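Local coordinates for CRISPR-associated protein CasA/Cse1 (Thermus thermophilus, PDB 4AN8) that is the CasA/Cse1 subunit of the type I-E CRISPR Cascade ribonucleoprotein complex and probably helps target invading nucleic acids in bacterial adaptive immunity, at residues L61-P74 with N206-E220. Numbering follows the deposited sequence.
Sequences LAVLHRALSGPRCP and NLVPYTPEDDAPIWE
Bends at chi2 and chi3 of Arg66 fold its chain so that the guanidinium turns its NE/NH2 edge to Glu220, while Tyr210, with CG anti to the backbone N (chi1 173°), carries its hydroxyl to the same group. Arg66 grips the Glu220 carboxylate side-on: NE meets OE2 at 2.8 Å, nearly straight at 170°, and NH2 meets OE1 at 2.7 Å. Both oxygens are approached on the syn side, although the two planes are clearly twisted. At the guanidinium edge, Arg66 NH1 donates to Tyr210 OH at 2.8 Å and to a lone pair of Pro212 O at 3.1 Å; CA of Ala216 lies over one face. The hydroxyl of Tyr210 in turn donates to Asp215 OD2, itself bound by the backbone N of Thr242, which ties the loop to helix 241-245.

The His65 ring is sandwiched: CD2 of Leu207 sits over one face, its distance to the ring centroid being 3.7 Å, and the Tyr210 ring forms an offset stack on the opposite face, planes 28° apart. Rotation of the imidazole is fixed in its plane, where ND1 donates to Gly70 O at 2.7 Å and NE2 shares a water with Asn206 O. Ser69, with positive phi, is the C-prime residue of the Schellman motif that ends helix 50-67, and Gly70 N closes it on His65 O; beyond it, Pro71, after a cis peptide bond, accepts at its O from Tyr210 N at 2.8 Å. Earlier in 61-74, Ala62 CB and Val63 CG2 touch CH2 and CZ2 of Trp219, whose NE1 bonds Tyr94 of helix 88-98.

Glu220 probably offsets the positive charge of Arg66 in this partly exposed site, and the two NH1 bonds to neutral oxygens help fix the guanidinium's rotation.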
ATOM      1  N   LEU A  61     -11.041  -2.036  -9.642  1.00 16.84           N
ATOM      2  CA  LEU A  61     -10.339  -1.412 -10.761  1.00 16.84           C
ATOM      3  C   LEU A  61     -10.123  -2.382 -11.935  1.00 16.84           C
ATOM      4  O   LEU A  61     -10.259  -1.997 -13.088  1.00 16.84           O
ATOM      5  CB  LEU A  61      -9.002  -0.853 -10.304  1.00 16.25           C
ATOM      6  CG  LEU A  61      -9.157   0.319  -9.335  1.00 16.25           C
ATOM      7  CD1 LEU A  61      -7.854   0.509  -8.498  1.00 16.25           C
ATOM      8  CD2 LEU A  61      -9.531   1.588 -10.099  1.00 16.25           C
ATOM      9  N   ALA A  62      -9.766  -3.633 -11.630  1.00 18.48           N
ATOM     10  CA  ALA A  62      -9.588  -4.636 -12.668  1.00 18.48           C
ATOM     11  C   ALA A  62     -10.887  -4.749 -13.447  1.00 18.48           C
ATOM     12  O   ALA A  62     -10.890  -4.659 -14.670  1.00 18.48           O
ATOM     13  CB  ALA A  62      -9.219  -6.002 -12.057  1.00  9.74           C
ATOM     14  N   VAL A  63     -11.995  -4.932 -12.728  1.00 24.13           N
ATOM     15  CA  VAL A  63     -13.284  -5.036 -13.381  1.00 24.13           C
ATOM     16  C   VAL A  63     -13.609  -3.795 -14.233  1.00 24.13           C
ATOM     17  O   VAL A  63     -14.039  -3.925 -15.376  1.00 24.13           O
ATOM     18  CB  VAL A  63     -14.430  -5.315 -12.387  1.00 15.14           C
ATOM     19  CG1 VAL A  63     -15.740  -5.293 -13.125  1.00 15.14           C
ATOM     20  CG2 VAL A  63     -14.232  -6.687 -11.708  1.00 15.14           C
ATOM     21  N   LEU A  64     -13.405  -2.603 -13.677  1.00 24.34           N
ATOM     22  CA  LEU A  64     -13.686  -1.360 -14.398  1.00 24.34           C
ATOM     23  C   LEU A  64     -12.884  -1.223 -15.677  1.00 24.34           C
ATOM     24  O   LEU A  64     -13.437  -0.903 -16.728  1.00 24.34           O
ATOM     25  CB  LEU A  64     -13.420  -0.132 -13.523  1.00 21.68           C
ATOM     26  CG  LEU A  64     -14.490   0.158 -12.471  1.00 21.68           C
ATOM     27  CD1 LEU A  64     -14.008   1.127 -11.386  1.00 21.68           C
ATOM     28  CD2 LEU A  64     -15.793   0.650 -13.164  1.00 21.68           C
ATOM     29  N   HIS A  65     -11.577  -1.446 -15.591  1.00 23.20           N
ATOM     30  CA  HIS A  65     -10.721  -1.330 -16.757  1.00 23.20           C
ATOM     31  C   HIS A  65     -11.161  -2.253 -17.893  1.00 23.20           C
ATOM     32  O   HIS A  65     -11.111  -1.875 -19.052  1.00 23.20           O
ATOM     33  CB  HIS A  65      -9.275  -1.631 -16.403  1.00 20.30           C
ATOM     34  CG  HIS A  65      -8.572  -0.503 -15.717  1.00 20.30           C
ATOM     35  ND1 HIS A  65      -8.731   0.813 -16.099  1.00 20.30           N
ATOM     36  CD2 HIS A  65      -7.701  -0.501 -14.675  1.00 20.30           C
ATOM     37  CE1 HIS A  65      -7.959   1.579 -15.343  1.00 20.30           C
ATOM     38  NE2 HIS A  65      -7.322   0.809 -14.478  1.00 20.30           N
ATOM     39  N   ARG A  66     -11.565  -3.470 -17.566  1.00 22.19           N
ATOM     40  CA  ARG A  66     -11.926  -4.409 -18.599  1.00 22.19           C
ATOM     41  C   ARG A  66     -13.323  -4.091 -19.123  1.00 22.19           C
ATOM     42  O   ARG A  66     -13.536  -4.036 -20.324  1.00 22.19           O
ATOM     43  CB  ARG A  66     -11.843  -5.844 -18.068  1.00 21.31           C
ATOM     44  CG  ARG A  66     -10.459  -6.213 -17.582  1.00 21.31           C
ATOM     45  CD  ARG A  66      -9.452  -6.070 -18.720  1.00 21.31           C
ATOM     46  NE  ARG A  66      -9.652  -7.099 -19.741  1.00 21.31           N
ATOM     47  CZ  ARG A  66      -8.881  -7.225 -20.814  1.00 21.31           C
ATOM     48  NH1 ARG A  66      -7.867  -6.380 -20.997  1.00 21.31           N
ATOM     49  NH2 ARG A  66      -9.126  -8.193 -21.696  1.00 21.31           N
ATOM     50  N   ALA A  67     -14.266  -3.860 -18.213  1.00 25.16           N
ATOM     51  CA  ALA A  67     -15.636  -3.573 -18.612  1.00 25.16           C
ATOM     52  C   ALA A  67     -15.740  -2.307 -19.447  1.00 25.16           C
ATOM     53  O   ALA A  67     -16.529  -2.260 -20.374  1.00 25.16           O
ATOM     54  CB  ALA A  67     -16.544  -3.490 -17.417  1.00 23.01           C
ATOM     55  N   LEU A  68     -14.941  -1.292 -19.130  1.00 25.10           N
ATOM     56  CA  LEU A  68     -14.988  -0.019 -19.854  1.00 25.10           C
ATOM     57  C   LEU A  68     -13.908   0.047 -20.935  1.00 25.10           C
ATOM     58  O   LEU A  68     -13.826   1.010 -21.687  1.00 25.10           O
ATOM     59  CB  LEU A  68     -14.840   1.169 -18.895  1.00 33.51           C
ATOM     60  CG  LEU A  68     -15.859   1.177 -17.750  1.00 33.51           C
ATOM     61  CD1 LEU A  68     -15.578   2.274 -16.745  1.00 33.51           C
ATOM     62  CD2 LEU A  68     -17.269   1.307 -18.310  1.00 33.51           C
ATOM     63  N   SER A  69     -13.062  -0.968 -20.983  1.00 33.89           N
ATOM     64  CA  SER A  69     -12.033  -1.019 -21.996  1.00 33.89           C
ATOM     65  C   SER A  69     -11.244   0.290 -22.029  1.00 33.89           C
ATOM     66  O   SER A  69     -10.924   0.812 -23.089  1.00 33.89           O
ATOM     67  CB  SER A  69     -12.685  -1.303 -23.346  1.00 39.92           C
ATOM     68  OG  SER A  69     -11.738  -1.833 -24.236  1.00 39.92           O
ATOM     69  N   GLY A  70     -10.939   0.816 -20.847  1.00 28.01           N
ATOM     70  CA  GLY A  70     -10.315   2.129 -20.689  1.00 28.01           C
ATOM     71  C   GLY A  70     -10.122   2.411 -19.203  1.00 28.01           C
ATOM     72  O   GLY A  70      -9.994   1.477 -18.421  1.00 28.01           O
ATOM     73  N   PRO A  71     -10.138   3.694 -18.796  1.00 25.36           N
ATOM     74  CA  PRO A  71     -10.375   4.856 -19.662  1.00 25.36           C
ATOM     75  C   PRO A  71      -9.180   5.076 -20.560  1.00 25.36           C
ATOM     76  O   PRO A  71      -8.057   4.941 -20.089  1.00 25.36           O
ATOM     77  CB  PRO A  71     -10.490   6.013 -18.667  1.00 24.55           C
ATOM     78  CG  PRO A  71      -9.675   5.583 -17.499  1.00 24.55           C
ATOM     79  CD  PRO A  71      -9.914   4.098 -17.395  1.00 24.55           C
ATOM     80  N   ARG A  72      -9.413   5.378 -21.834  1.00 34.39           N
ATOM     81  CA  ARG A  72      -8.321   5.647 -22.759  1.00 34.39           C
ATOM     82  C   ARG A  72      -7.715   7.012 -22.503  1.00 34.39           C
ATOM     83  O   ARG A  72      -6.574   7.263 -22.847  1.00 34.39           O
ATOM     84  CB  ARG A  72      -8.805   5.595 -24.212  1.00 48.23           C
ATOM     85  CG  ARG A  72      -9.447   4.288 -24.616  1.00 48.23           C
ATOM     86  CD  ARG A  72      -8.476   3.118 -24.553  1.00 48.23           C
ATOM     87  NE  ARG A  72      -9.165   1.881 -24.908  1.00 48.23           N
ATOM     88  CZ  ARG A  72      -9.125   1.316 -26.115  1.00 48.23           C
ATOM     89  NH1 ARG A  72      -8.399   1.860 -27.081  1.00 48.23           N
ATOM     90  NH2 ARG A  72      -9.801   0.194 -26.349  1.00 48.23           N
ATOM     91  N   CYS A  73      -8.491   7.909 -21.921  1.00 27.13           N
ATOM     92  CA  CYS A  73      -8.036   9.288 -21.758  1.00 27.13           C
ATOM     93  C   CYS A  73      -8.452   9.809 -20.411  1.00 27.13           C
ATOM     94  O   CYS A  73      -9.489   9.405 -19.919  1.00 27.13           O
ATOM     95  CB  CYS A  73      -8.667  10.176 -22.824  1.00 65.67           C
ATOM     96  SG  CYS A  73      -8.093   9.787 -24.457  1.00 65.67           S
ATOM     97  N   PRO A  74      -7.658  10.724 -19.827  1.00 31.71           N
ATOM     98  CA  PRO A  74      -8.064  11.335 -18.560  1.00 31.71           C
ATOM     99  C   PRO A  74      -9.381  12.077 -18.741  1.00 31.71           C
ATOM    100  O   PRO A  74     -10.175  12.112 -17.802  1.00 31.71           O
ATOM    101  CB  PRO A  74      -6.926  12.312 -18.238  1.00 25.39           C
ATOM    102  CG  PRO A  74      -5.779  11.924 -19.134  1.00 25.39           C
ATOM    103  CD  PRO A  74      -6.370  11.244 -20.330  1.00 25.39           C
ATOM    104  N   ASN A 206      -7.941   6.543  -9.205  1.00 19.07           N
ATOM    105  CA  ASN A 206      -6.998   5.438  -9.408  1.00 19.07           C
ATOM    106  C   ASN A 206      -7.142   4.794 -10.781  1.00 19.07           C
ATOM    107  O   ASN A 206      -6.419   3.845 -11.092  1.00 19.07           O
ATOM    108  CB  ASN A 206      -7.156   4.365  -8.319  1.00 18.26           C
ATOM    109  CG  ASN A 206      -6.608   4.814  -6.977  1.00 18.26           C
ATOM    110  OD1 ASN A 206      -5.442   4.580  -6.672  1.00 18.26           O
ATOM    111  ND2 ASN A 206      -7.442   5.495  -6.184  1.00 18.26           N
ATOM    112  N   LEU A 207      -8.064   5.323 -11.594  1.00 23.48           N
ATOM    113  CA  LEU A 207      -8.286   4.779 -12.938  1.00 23.48           C
ATOM    114  C   LEU A 207      -7.354   5.384 -13.964  1.00 23.48           C
ATOM    115  O   LEU A 207      -7.772   6.179 -14.800  1.00 23.48           O
ATOM    116  CB  LEU A 207      -9.727   4.970 -13.408  1.00 26.08           C
ATOM    117  CG  LEU A 207     -10.765   3.959 -12.946  1.00 26.08           C
ATOM    118  CD1 LEU A 207     -12.130   4.395 -13.454  1.00 26.08           C
ATOM    119  CD2 LEU A 207     -10.426   2.581 -13.464  1.00 26.08           C
ATOM    120  N   VAL A 208      -6.092   4.974 -13.899  1.00 24.32           N
ATOM    121  CA  VAL A 208      -5.048   5.423 -14.802  1.00 24.32           C
ATOM    122  C   VAL A 208      -5.352   4.982 -16.245  1.00 24.32           C
ATOM    123  O   VAL A 208      -5.826   3.852 -16.470  1.00 24.32           O
ATOM    124  CB  VAL A 208      -3.696   4.858 -14.318  1.00 18.32           C
ATOM    125  CG1 VAL A 208      -2.522   5.276 -15.253  1.00 18.32           C
ATOM    126  CG2 VAL A 208      -3.449   5.291 -12.847  1.00 18.32           C
ATOM    127  N   PRO A 209      -5.109   5.882 -17.219  1.00 24.49           N
ATOM    128  CA  PRO A 209      -5.414   5.578 -18.627  1.00 24.49           C
ATOM    129  C   PRO A 209      -4.913   4.211 -18.992  1.00 24.49           C
ATOM    130  O   PRO A 209      -3.775   3.854 -18.676  1.00 24.49           O
ATOM    131  CB  PRO A 209      -4.672   6.674 -19.399  1.00 23.69           C
ATOM    132  CG  PRO A 209      -4.837   7.900 -18.446  1.00 23.69           C
ATOM    133  CD  PRO A 209      -4.773   7.308 -17.019  1.00 23.69           C
ATOM    134  N   TYR A 210      -5.787   3.444 -19.630  1.00 23.56           N
ATOM    135  CA  TYR A 210      -5.549   2.034 -19.857  1.00 23.56           C
ATOM    136  C   TYR A 210      -5.981   1.654 -21.258  1.00 23.56           C
ATOM    137  O   TYR A 210      -6.978   2.173 -21.749  1.00 23.56           O
ATOM    138  CB  TYR A 210      -6.394   1.247 -18.868  1.00 22.53           C
ATOM    139  CG  TYR A 210      -6.415  -0.263 -19.063  1.00 22.53           C
ATOM    140  CD1 TYR A 210      -5.347  -1.046 -18.653  1.00 22.53           C
ATOM    141  CD2 TYR A 210      -7.532  -0.900 -19.609  1.00 22.53           C
ATOM    142  CE1 TYR A 210      -5.360  -2.416 -18.807  1.00 22.53           C
ATOM    143  CE2 TYR A 210      -7.565  -2.277 -19.763  1.00 22.53           C
ATOM    144  CZ  TYR A 210      -6.475  -3.031 -19.356  1.00 22.53           C
ATOM    145  OH  TYR A 210      -6.482  -4.398 -19.492  1.00 22.53           O
ATOM    146  N   THR A 211      -5.213   0.766 -21.885  1.00 25.70           N
ATOM    147  CA  THR A 211      -5.648   0.023 -23.065  1.00 25.70           C
ATOM    148  C   THR A 211      -5.588  -1.480 -22.777  1.00 25.70           C
ATOM    149  O   THR A 211      -4.648  -1.944 -22.143  1.00 25.70           O
ATOM    150  CB  THR A 211      -4.788   0.347 -24.300  1.00 38.84           C
ATOM    151  OG1 THR A 211      -3.412   0.410 -23.912  1.00 38.84           O
ATOM    152  CG2 THR A 211      -5.182   1.678 -24.881  1.00 38.84           C
ATOM    153  N   PRO A 212      -6.602  -2.237 -23.223  1.00 34.62           N
ATOM    154  CA  PRO A 212      -6.740  -3.660 -22.874  1.00 34.62           C
ATOM    155  C   PRO A 212      -5.745  -4.615 -23.527  1.00 34.62           C
ATOM    156  O   PRO A 212      -5.638  -5.766 -23.079  1.00 34.62           O
ATOM    157  CB  PRO A 212      -8.163  -4.013 -23.337  1.00 24.62           C
ATOM    158  CG  PRO A 212      -8.531  -2.982 -24.298  1.00 24.62           C
ATOM    159  CD  PRO A 212      -7.794  -1.722 -23.914  1.00 24.62           C
ATOM    160  N   GLU A 213      -5.025  -4.166 -24.549  1.00 40.65           N
ATOM    161  CA  GLU A 213      -4.212  -5.097 -25.333  1.00 40.65           C
ATOM    162  C   GLU A 213      -3.178  -5.888 -24.504  1.00 40.65           C
ATOM    163  O   GLU A 213      -2.398  -5.304 -23.752  1.00 40.65           O
ATOM    164  CB  GLU A 213      -3.532  -4.365 -26.496  1.00110.03           C
ATOM    165  CG  GLU A 213      -4.474  -3.999 -27.650  1.00110.03           C
ATOM    166  CD  GLU A 213      -5.378  -2.809 -27.346  1.00110.03           C
ATOM    167  OE1 GLU A 213      -5.080  -2.058 -26.393  1.00110.03           O
ATOM    168  OE2 GLU A 213      -6.384  -2.623 -28.067  1.00110.03           O
ATOM    169  N   ASP A 214      -3.179  -7.210 -24.648  1.00 46.70           N
ATOM    170  CA  ASP A 214      -2.131  -8.056 -24.066  1.00 46.70           C
ATOM    171  C   ASP A 214      -2.300  -8.198 -22.563  1.00 46.70           C
ATOM    172  O   ASP A 214      -1.345  -8.464 -21.834  1.00 46.70           O
ATOM    173  CB  ASP A 214      -0.732  -7.507 -24.384  1.00 77.25           C
ATOM    174  CG  ASP A 214      -0.329  -7.718 -25.842  1.00 77.25           C
ATOM    175  OD1 ASP A 214      -0.794  -6.949 -26.711  1.00 77.25           O
ATOM    176  OD2 ASP A 214       0.467  -8.644 -26.117  1.00 77.25           O
ATOM    177  N   ASP A 215      -3.524  -8.005 -22.098  1.00 32.12           N
ATOM    178  CA  ASP A 215      -3.795  -8.065 -20.686  1.00 32.12           C
ATOM    179  C   ASP A 215      -5.108  -8.796 -20.535  1.00 32.12           C
ATOM    180  O   ASP A 215      -5.921  -8.818 -21.453  1.00 32.12           O
ATOM    181  CB  ASP A 215      -3.876  -6.650 -20.102  1.00 27.37           C
ATOM    182  CG  ASP A 215      -4.048  -6.646 -18.585  1.00 27.37           C
ATOM    183  OD1 ASP A 215      -3.511  -7.539 -17.915  1.00 27.37           O
ATOM    184  OD2 ASP A 215      -4.730  -5.748 -18.064  1.00 27.37           O
ATOM    185  N   ALA A 216      -5.300  -9.414 -19.381  1.00 20.46           N
ATOM    186  CA  ALA A 216      -6.543 -10.090 -19.075  1.00 20.46           C
ATOM    187  C   ALA A 216      -6.489 -10.429 -17.597  1.00 20.46           C
ATOM    188  O   ALA A 216      -5.448 -10.850 -17.096  1.00 20.46           O
ATOM    189  CB  ALA A 216      -6.677 -11.388 -19.923  1.00 19.12           C
ATOM    190  N   PRO A 217      -7.595 -10.217 -16.894  1.00 23.65           N
ATOM    191  CA  PRO A 217      -7.671 -10.646 -15.498  1.00 23.65           C
ATOM    192  C   PRO A 217      -7.859 -12.164 -15.444  1.00 23.65           C
ATOM    193  O   PRO A 217      -8.190 -12.791 -16.471  1.00 23.65           O
ATOM    194  CB  PRO A 217      -8.923  -9.928 -14.973  1.00 22.51           C
ATOM    195  CG  PRO A 217      -9.790  -9.719 -16.225  1.00 22.51           C
ATOM    196  CD  PRO A 217      -8.801  -9.498 -17.355  1.00 22.51           C
ATOM    197  N   ILE A 218      -7.651 -12.737 -14.260  1.00 23.77           N
ATOM    198  CA  ILE A 218      -7.669 -14.171 -14.086  1.00 23.77           C
ATOM    199  C   ILE A 218      -8.965 -14.809 -14.594  1.00 23.77           C
ATOM    200  O   ILE A 218      -8.941 -15.945 -15.073  1.00 23.77           O
ATOM    201  CB  ILE A 218      -7.439 -14.563 -12.604  1.00 17.32           C
ATOM    202  CG1 ILE A 218      -7.135 -16.073 -12.472  1.00 17.32           C
ATOM    203  CG2 ILE A 218      -8.653 -14.144 -11.721  1.00 17.32           C
ATOM    204  CD1 ILE A 218      -5.823 -16.505 -13.134  1.00 17.32           C
ATOM    205  N   TRP A 219     -10.091 -14.096 -14.514  1.00 24.18           N
ATOM    206  CA  TRP A 219     -11.368 -14.688 -14.915  1.00 24.18           C
ATOM    207  C   TRP A 219     -11.631 -14.678 -16.432  1.00 24.18           C
ATOM    208  O   TRP A 219     -12.610 -15.271 -16.883  1.00 24.18           O
ATOM    209  CB  TRP A 219     -12.538 -14.039 -14.167  1.00 19.67           C
ATOM    210  CG  TRP A 219     -12.600 -12.558 -14.364  1.00 19.67           C
ATOM    211  CD1 TRP A 219     -13.137 -11.901 -15.434  1.00 19.67           C
ATOM    212  CD2 TRP A 219     -12.094 -11.547 -13.491  1.00 19.67           C
ATOM    213  NE1 TRP A 219     -12.978 -10.543 -15.290  1.00 19.67           N
ATOM    214  CE2 TRP A 219     -12.359 -10.298 -14.092  1.00 19.67           C
ATOM    215  CE3 TRP A 219     -11.432 -11.569 -12.266  1.00 19.67           C
ATOM    216  CZ2 TRP A 219     -12.004  -9.092 -13.501  1.00 19.67           C
ATOM    217  CZ3 TRP A 219     -11.075 -10.340 -11.673  1.00 19.67           C
ATOM    218  CH2 TRP A 219     -11.361  -9.139 -12.294  1.00 19.67           C
ATOM    219  N   GLU A 220     -10.760 -14.026 -17.203  1.00 25.07           N
ATOM    220  CA  GLU A 220     -10.881 -13.969 -18.657  1.00 25.07           C
ATOM    221  C   GLU A 220     -10.058 -15.056 -19.370  1.00 25.07           C
ATOM    222  O   GLU A 220     -10.080 -15.155 -20.595  1.00 25.07           O
ATOM    223  CB  GLU A 220     -10.478 -12.583 -19.203  1.00 23.49           C
ATOM    224  CG  GLU A 220     -11.550 -11.483 -19.076  1.00 23.49           C
ATOM    225  CD  GLU A 220     -11.175 -10.232 -19.845  1.00 23.49           C
ATOM    226  OE1 GLU A 220     -10.502 -10.367 -20.887  1.00 23.49           O
ATOM    227  OE2 GLU A 220     -11.538  -9.106 -19.423  1.00 23.49           O
TER
HETATM  228  O   HOH W   1      -5.777   1.071 -12.023  1.00 51.38           O